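PDB 4M88: extracellular ligand-binding receptor, which probably binds an amino acid or similar small solute outside the cell as the substrate-binding component of an ABC transporter. Local coordinates for residues 109-114 / 118-123; 125-130 / 342-347. All coordinates share one frame; numbering follows the deposited sequence.

Contact 1. Residues 109-114 / 118-123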
loop_
_atom_site.group_PDB
_atom_site.type_symbol
_atom_site.label_atom_id
_atom_site.label_comp_id
_atom_site.label_asym_id
_atom_site.label_seq_id
_atom_site.Cartn_x
_atom_site.Cartn_y
_atom_site.Cartn_z
ATOM N N SER A 109 -0.396 10.489 -8.574
ATOM C CA SER A 109 -1.307 10.696 -9.703
ATOM C C SER A 109 -2.700 10.096 -9.473
ATOM O O SER A 109 -3.657 10.469 -10.159
ATOM C CB SER A 109 -0.711 10.134 -10.995
ATOM O OG SER A 109 -0.429 8.749 -10.866
ATOM N N LEU A 110 -2.810 9.163 -8.528
ATOM C CA LEU A 110 -4.095 8.521 -8.220
ATOM C C LEU A 110 -4.792 9.218 -7.048
ATOM O O LEU A 110 -5.988 9.046 -6.811
ATOM C CB LEU A 110 -3.876 7.045 -7.887
ATOM C CG LEU A 110 -3.129 6.227 -8.943
ATOM C CD1 LEU A 110 -2.924 4.800 -8.459
ATOM C CD2 LEU A 110 -3.871 6.260 -10.279
ATOM N N ARG A 111 -4.024 10.014 -6.323
ATOM C CA ARG A 111 -4.475 10.636 -5.089
ATOM C C ARG A 111 -4.821 12.106 -5.325
ATOM O O ARG A 111 -5.620 12.716 -4.595
ATOM C CB ARG A 111 -3.333 10.505 -4.077
ATOM C CG ARG A 111 -3.590 11.074 -2.723
ATOM C CD ARG A 111 -2.460 10.686 -1.799
ATOM N NE ARG A 111 -2.451 9.257 -1.515
ATOM C CZ ARG A 111 -2.393 8.755 -0.283
ATOM N NH1 ARG A 111 -2.389 7.441 -0.097
ATOM N NH2 ARG A 111 -2.338 9.573 0.759
ATOM N N THR A 112 -4.226 12.674 -6.368
ATOM C CA THR A 112 -4.382 14.094 -6.656
ATOM C C THR A 112 -4.715 14.229 -8.131
ATOM O O THR A 112 -3.873 13.943 -8.983
ATOM C CB THR A 112 -3.091 14.860 -6.328
ATOM O OG1 THR A 112 -2.712 14.595 -4.970
ATOM C CG2 THR A 112 -3.285 16.355 -6.509
ATOM N N PRO A 113 -5.951 14.655 -8.442
ATOM C CA PRO A 113 -6.988 15.094 -7.497
ATOM C C PRO A 113 -7.719 13.970 -6.772
ATOM O O PRO A 113 -8.432 14.256 -5.804
ATOM C CB PRO A 113 -7.975 15.831 -8.402
ATOM C CG PRO A 113 -7.870 15.096 -9.700
ATOM C CD PRO A 113 -6.406 14.770 -9.839
ATOM N N GLY A 114 -7.564 12.726 -7.215
ATOM C CA GLY A 114 -8.314 11.629 -6.623
ATOM C C GLY A 114 -9.808 11.784 -6.850
ATOM O O GLY A 114 -10.242 12.284 -7.889
ATOM N N PHE A 118 -13.190 8.510 -2.627
ATOM C CA PHE A 118 -12.025 7.626 -2.585
ATOM C C PHE A 118 -11.170 8.073 -1.391
ATOM O O PHE A 118 -10.626 9.188 -1.391
ATOM C CB PHE A 118 -11.282 7.780 -3.919
ATOM C CG PHE A 118 -10.133 6.828 -4.128
ATOM C CD1 PHE A 118 -9.990 5.680 -3.362
ATOM C CD2 PHE A 118 -9.182 7.107 -5.110
ATOM C CE1 PHE A 118 -8.912 4.800 -3.574
ATOM C CE2 PHE A 118 -8.099 6.255 -5.328
ATOM C CZ PHE A 118 -7.963 5.090 -4.554
ATOM N N PHE A 119 -11.116 7.237 -0.351
ATOM C CA PHE A 119 -10.436 7.586 0.911
ATOM C C PHE A 119 -9.157 6.786 1.031
ATOM O O PHE A 119 -9.109 5.645 0.586
ATOM C CB PHE A 119 -11.335 7.274 2.117
ATOM C CG PHE A 119 -12.517 8.190 2.241
ATOM C CD1 PHE A 119 -12.483 9.269 3.111
ATOM C CD2 PHE A 119 -13.657 7.984 1.473
ATOM C CE1 PHE A 119 -13.567 10.127 3.231
ATOM C CE2 PHE A 119 -14.761 8.839 1.581
ATOM C CZ PHE A 119 -14.709 9.912 2.464
ATOM N N HIS A 120 -8.114 7.373 1.621
ATOM C CA HIS A 120 -6.818 6.689 1.663
ATOM C C HIS A 120 -6.397 6.422 3.093
ATOM O O HIS A 120 -6.374 7.331 3.911
ATOM C CB HIS A 120 -5.759 7.532 0.950
ATOM C CG HIS A 120 -6.153 7.900 -0.442
ATOM N ND1 HIS A 120 -5.973 7.048 -1.512
ATOM C CD2 HIS A 120 -6.785 8.993 -0.930
ATOM C CE1 HIS A 120 -6.454 7.617 -2.606
ATOM N NE2 HIS A 120 -6.957 8.795 -2.279
ATOM N N VAL A 121 -6.082 5.165 3.389
ATOM C CA VAL A 121 -5.680 4.770 4.732
ATOM C C VAL A 121 -4.149 4.801 4.856
ATOM O O VAL A 121 -3.617 5.129 5.907
ATOM C CB VAL A 121 -6.250 3.379 5.087
ATOM C CG1 VAL A 121 -5.763 2.923 6.442
ATOM C CG2 VAL A 121 -7.782 3.435 5.082
ATOM N N ARG A 122 -3.447 4.455 3.784
ATOM C CA ARG A 122 -1.988 4.501 3.816
ATOM C C ARG A 122 -1.502 5.891 3.438
ATOM O O ARG A 122 -2.158 6.604 2.667
ATOM C CB ARG A 122 -1.389 3.491 2.834
ATOM C CG ARG A 122 -1.855 3.733 1.395
ATOM C CD ARG A 122 -0.939 3.051 0.397
ATOM N NE ARG A 122 -0.644 1.687 0.829
ATOM C CZ ARG A 122 0.536 1.097 0.676
ATOM N NH1 ARG A 122 0.719 -0.154 1.090
ATOM N NH2 ARG A 122 1.535 1.757 0.099
ATOM N N ALA A 123 -0.342 6.271 3.966
ATOM C CA ALA A 123 0.307 7.503 3.532
ATOM C C ALA A 123 0.620 7.391 2.043
ATOM O O ALA A 123 0.795 6.282 1.507
ATOM C CB ALA A 123 1.587 7.739 4.324
HETATM O O HOH W 1 -3.155 9.008 3.687
HETATM O O HOH W 2 -3.661 5.280 -1.497
#
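L110 meets F118 through its backbone: the carbonyl oxygen L110 O lies 3.8 Å from F118 CE2, while the leucine side chain turns to I84 of helix 81-89, which F118 also touches. The next residue, R111, carries the largest share of the contact. With CG anti to the backbone N (chi1 -179°) and only chi3 bent, the chain reaches from its short, weakly bonded helix across the imidazole of H120. Guanidinium and ring stack with centres 4.3 Å apart and planes inclined by 27°; the overlap is offset, H120 CB lying under the guanidinium near R111 NH1 at 3.5 Å. Beyond the histidine, R111 NH1 donates a nearly straight hydrogen bond of 2.9 Å to R122 O. The acceptor lies in the guanidinium plane, yet the nitrogen stands above the plane of the carbonyl. Two waters complete the grip: one accepts from R111 NH2 and donates to R122 O, and the other joins R111 NH1 to H120 ND1. Further along, G114 has a positive phi of 64°, which by itself favours glycine, and a beta carbon there would also clash with R111 O.

These pieces belong to a beta-alpha-beta unit in which strand 99-101, helix 108-111 and strand 118-119 follow one another, the last strand edging the parallel sheet. R122 points its own guanidinium to E290, in a salt bridge. Replacing R111 by an alanine is likely to uncover the imidazole of H120 and leave R122 O without its direct donor. The chemistry thus implies a residue doing double duty: the flat face of one cation packs on a ring, while its edge, with a water, satisfies a backbone carbonyl just after the strand.

Contact 2. Residues 125-130 / 342-347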
loop_
_atom_site.group_PDB
_atom_site.type_symbol
_atom_site.label_atom_id
_atom_site.label_comp_id
_atom_site.label_asym_id
_atom_site.label_seq_id
_atom_site.Cartn_x
_atom_site.Cartn_y
_atom_site.Cartn_z
ATOM N N ASP A 125 2.650 7.805 -1.655
ATOM C CA ASP A 125 3.996 7.657 -2.198
ATOM C C ASP A 125 4.788 8.950 -2.063
ATOM O O ASP A 125 5.995 8.910 -1.834
ATOM C CB ASP A 125 3.945 7.237 -3.676
ATOM C CG ASP A 125 3.594 5.767 -3.860
ATOM O OD1 ASP A 125 3.305 5.093 -2.848
ATOM O OD2 ASP A 125 3.596 5.299 -5.026
ATOM N N LYS A 126 4.119 10.098 -2.180
ATOM C CA LYS A 126 4.854 11.365 -2.146
ATOM C C LYS A 126 5.525 11.585 -0.794
ATOM O O LYS A 126 6.710 11.940 -0.708
ATOM C CB LYS A 126 3.936 12.537 -2.493
ATOM C CG LYS A 126 4.631 13.894 -2.481
ATOM C CD LYS A 126 3.759 14.973 -3.110
ATOM C CE LYS A 126 4.368 16.352 -2.883
ATOM N NZ LYS A 126 3.733 17.354 -3.770
ATOM N N GLN A 127 4.772 11.355 0.272
ATOM C CA GLN A 127 5.330 11.527 1.603
ATOM C C GLN A 127 6.379 10.467 1.882
ATOM O O GLN A 127 7.397 10.754 2.514
ATOM C CB GLN A 127 4.248 11.469 2.661
ATOM C CG GLN A 127 4.744 12.007 3.991
ATOM C CD GLN A 127 3.806 11.680 5.124
ATOM O OE1 GLN A 127 2.660 11.286 4.906
ATOM N NE2 GLN A 127 4.287 11.841 6.347
ATOM N N GLU A 128 6.147 9.244 1.422
ATOM C CA GLU A 128 7.163 8.201 1.577
ATOM C C GLU A 128 8.470 8.551 0.860
ATOM O O GLU A 128 9.563 8.346 1.400
ATOM C CB GLU A 128 6.638 6.849 1.091
ATOM C CG GLU A 128 5.472 6.348 1.935
ATOM C CD GLU A 128 5.204 4.862 1.761
ATOM O OE1 GLU A 128 5.727 4.266 0.790
ATOM O OE2 GLU A 128 4.479 4.291 2.609
ATOM N N ILE A 129 8.356 9.058 -0.361
ATOM C CA ILE A 129 9.532 9.459 -1.139
ATOM C C ILE A 129 10.265 10.653 -0.515
ATOM O O ILE A 129 11.507 10.696 -0.508
ATOM C CB ILE A 129 9.134 9.754 -2.599
ATOM C CG1 ILE A 129 8.892 8.433 -3.346
ATOM C CG2 ILE A 129 10.212 10.550 -3.312
ATOM C CD1 ILE A 129 8.101 8.606 -4.642
ATOM N N GLU A 130 9.513 11.618 0.015
ATOM C CA GLU A 130 10.139 12.748 0.701
ATOM C C GLU A 130 10.930 12.261 1.912
ATOM O O GLU A 130 12.046 12.721 2.166
ATOM C CB GLU A 130 9.105 13.799 1.101
ATOM C CG GLU A 130 8.574 14.605 -0.095
ATOM C CD GLU A 130 7.338 15.441 0.235
ATOM O OE1 GLU A 130 6.669 15.168 1.259
ATOM O OE2 GLU A 130 7.037 16.373 -0.543
ATOM N N ARG A 342 -0.702 10.308 7.901
ATOM C CA ARG A 342 0.648 10.789 7.575
ATOM C C ARG A 342 1.732 9.942 8.257
ATOM O O ARG A 342 2.887 10.373 8.404
ATOM C CB ARG A 342 0.808 12.261 7.950
ATOM C CG ARG A 342 0.260 13.255 6.915
ATOM C CD ARG A 342 0.864 14.666 7.132
ATOM N NE ARG A 342 1.860 15.019 6.116
ATOM C CZ ARG A 342 3.083 15.482 6.374
ATOM N NH1 ARG A 342 3.484 15.661 7.627
ATOM N NH2 ARG A 342 3.909 15.767 5.375
ATOM N N TYR A 343 1.363 8.736 8.672
ATOM C CA TYR A 343 2.322 7.817 9.290
ATOM C C TYR A 343 3.303 7.281 8.246
ATOM O O TYR A 343 2.911 6.653 7.276
ATOM C CB TYR A 343 1.593 6.646 9.972
ATOM C CG TYR A 343 2.510 5.643 10.658
ATOM C CD1 TYR A 343 2.659 5.640 12.037
ATOM C CD2 TYR A 343 3.219 4.691 9.924
ATOM C CE1 TYR A 343 3.496 4.726 12.667
ATOM C CE2 TYR A 343 4.060 3.780 10.543
ATOM C CZ TYR A 343 4.184 3.796 11.914
ATOM O OH TYR A 343 5.025 2.890 12.528
ATOM N N VAL A 344 4.593 7.514 8.465
ATOM C CA VAL A 344 5.618 6.928 7.611
ATOM C C VAL A 344 6.789 6.538 8.510
ATOM O O VAL A 344 7.212 7.321 9.351
ATOM C CB VAL A 344 6.079 7.930 6.527
ATOM C CG1 VAL A 344 7.429 7.545 5.998
ATOM C CG2 VAL A 344 5.063 8.023 5.387
ATOM N N ASN A 345 7.299 5.321 8.356
ATOM C CA ASN A 345 8.359 4.855 9.240
ATOM C C ASN A 345 9.305 3.970 8.434
ATOM O O ASN A 345 8.887 2.980 7.839
ATOM C CB ASN A 345 7.750 4.067 10.407
ATOM C CG ASN A 345 8.736 3.819 11.540
ATOM O OD1 ASN A 345 9.912 4.174 11.459
ATOM N ND2 ASN A 345 8.250 3.211 12.613
ATOM N N ILE A 346 10.580 4.333 8.396
ATOM C CA ILE A 346 11.502 3.563 7.574
ATOM C C ILE A 346 12.126 2.445 8.379
ATOM O O ILE A 346 12.742 2.693 9.418
ATOM C CB ILE A 346 12.624 4.439 7.021
ATOM C CG1 ILE A 346 12.043 5.568 6.178
ATOM C CG2 ILE A 346 13.583 3.596 6.199
ATOM C CD1 ILE A 346 13.094 6.500 5.636
ATOM N N GLY A 347 11.953 1.216 7.904
ATOM C CA GLY A 347 12.623 0.075 8.504
ATOM C C GLY A 347 13.828 -0.281 7.654
ATOM O O GLY A 347 13.829 -0.023 6.453
#
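Q127 and R342 meet twice over, once through a hydrogen bond and once through stacked planes. Q127 NE2 donates to R342 O at 2.9 Å, a moderately bent bond (151° at the hydrogen) whose donor is tilted out of the carbonyl plane. The same nitrogen sits over the centre of the R342 guanidinium, with Q127 NE2 3.8 Å from R342 CZ, and the two flat groups are almost exactly parallel, 2° apart. At the other end of the amide, Q127 OE1 comes within 3.4 Å of R342 CA. Aliphatic contact finishes the first shell: V344 CG2 touches Q127 CD and E128 CG, each at 3.9 Å.

What places these groups is chain shape. The glutamine leaves its helix with CG anti to the backbone N (chi1 -165°) and stays extended, so the amide reaches the backbone opposite; R342 instead bends at chi3 and brings its guanidinium back over that amide. E130 OE1, 5.0 Å from R342 NH2, is too far for a salt bridge but may favour the position electrostatically. R342 is exposed and touches a crystal neighbour, so its pose may owe something to the lattice. E128 OE2 is hydrogen-bonded to the S231 hydroxyl, while E128 CG meets the valine.

Around these side chains, V344 and I346 pack on V253 of strand 250-254 and on E131, one turn further along helix 125-138. Strand 345-349 runs antiparallel to 250-254 in the mixed sheet, and the start of helix 125-138 rests against the chain just before it enters that sheet.

How the contacts relate
Contacts 1 and 2, with centres about 14 Å apart, follow in series and meet directly: A123 CB, at the end of 118-123, lies 3.6 Å from V344 CG2 and 3.4 Å from Y343 O. As in leucine-binding proteins generally, the chain appears to cross between two lobes here: strand 118-119 belongs to one sheet and strand 345-349 to the other, so 120-123 and the residues before 345 are probably part of two hinge crossings. S231, the same residue that meets E128 in contact 2, ties the contacts further, its backbone O accepting from R122 NH1. Glycerol, probably from the crystallisation liquor, bonds D125 OD2 and R342 N without identifying the natural solute.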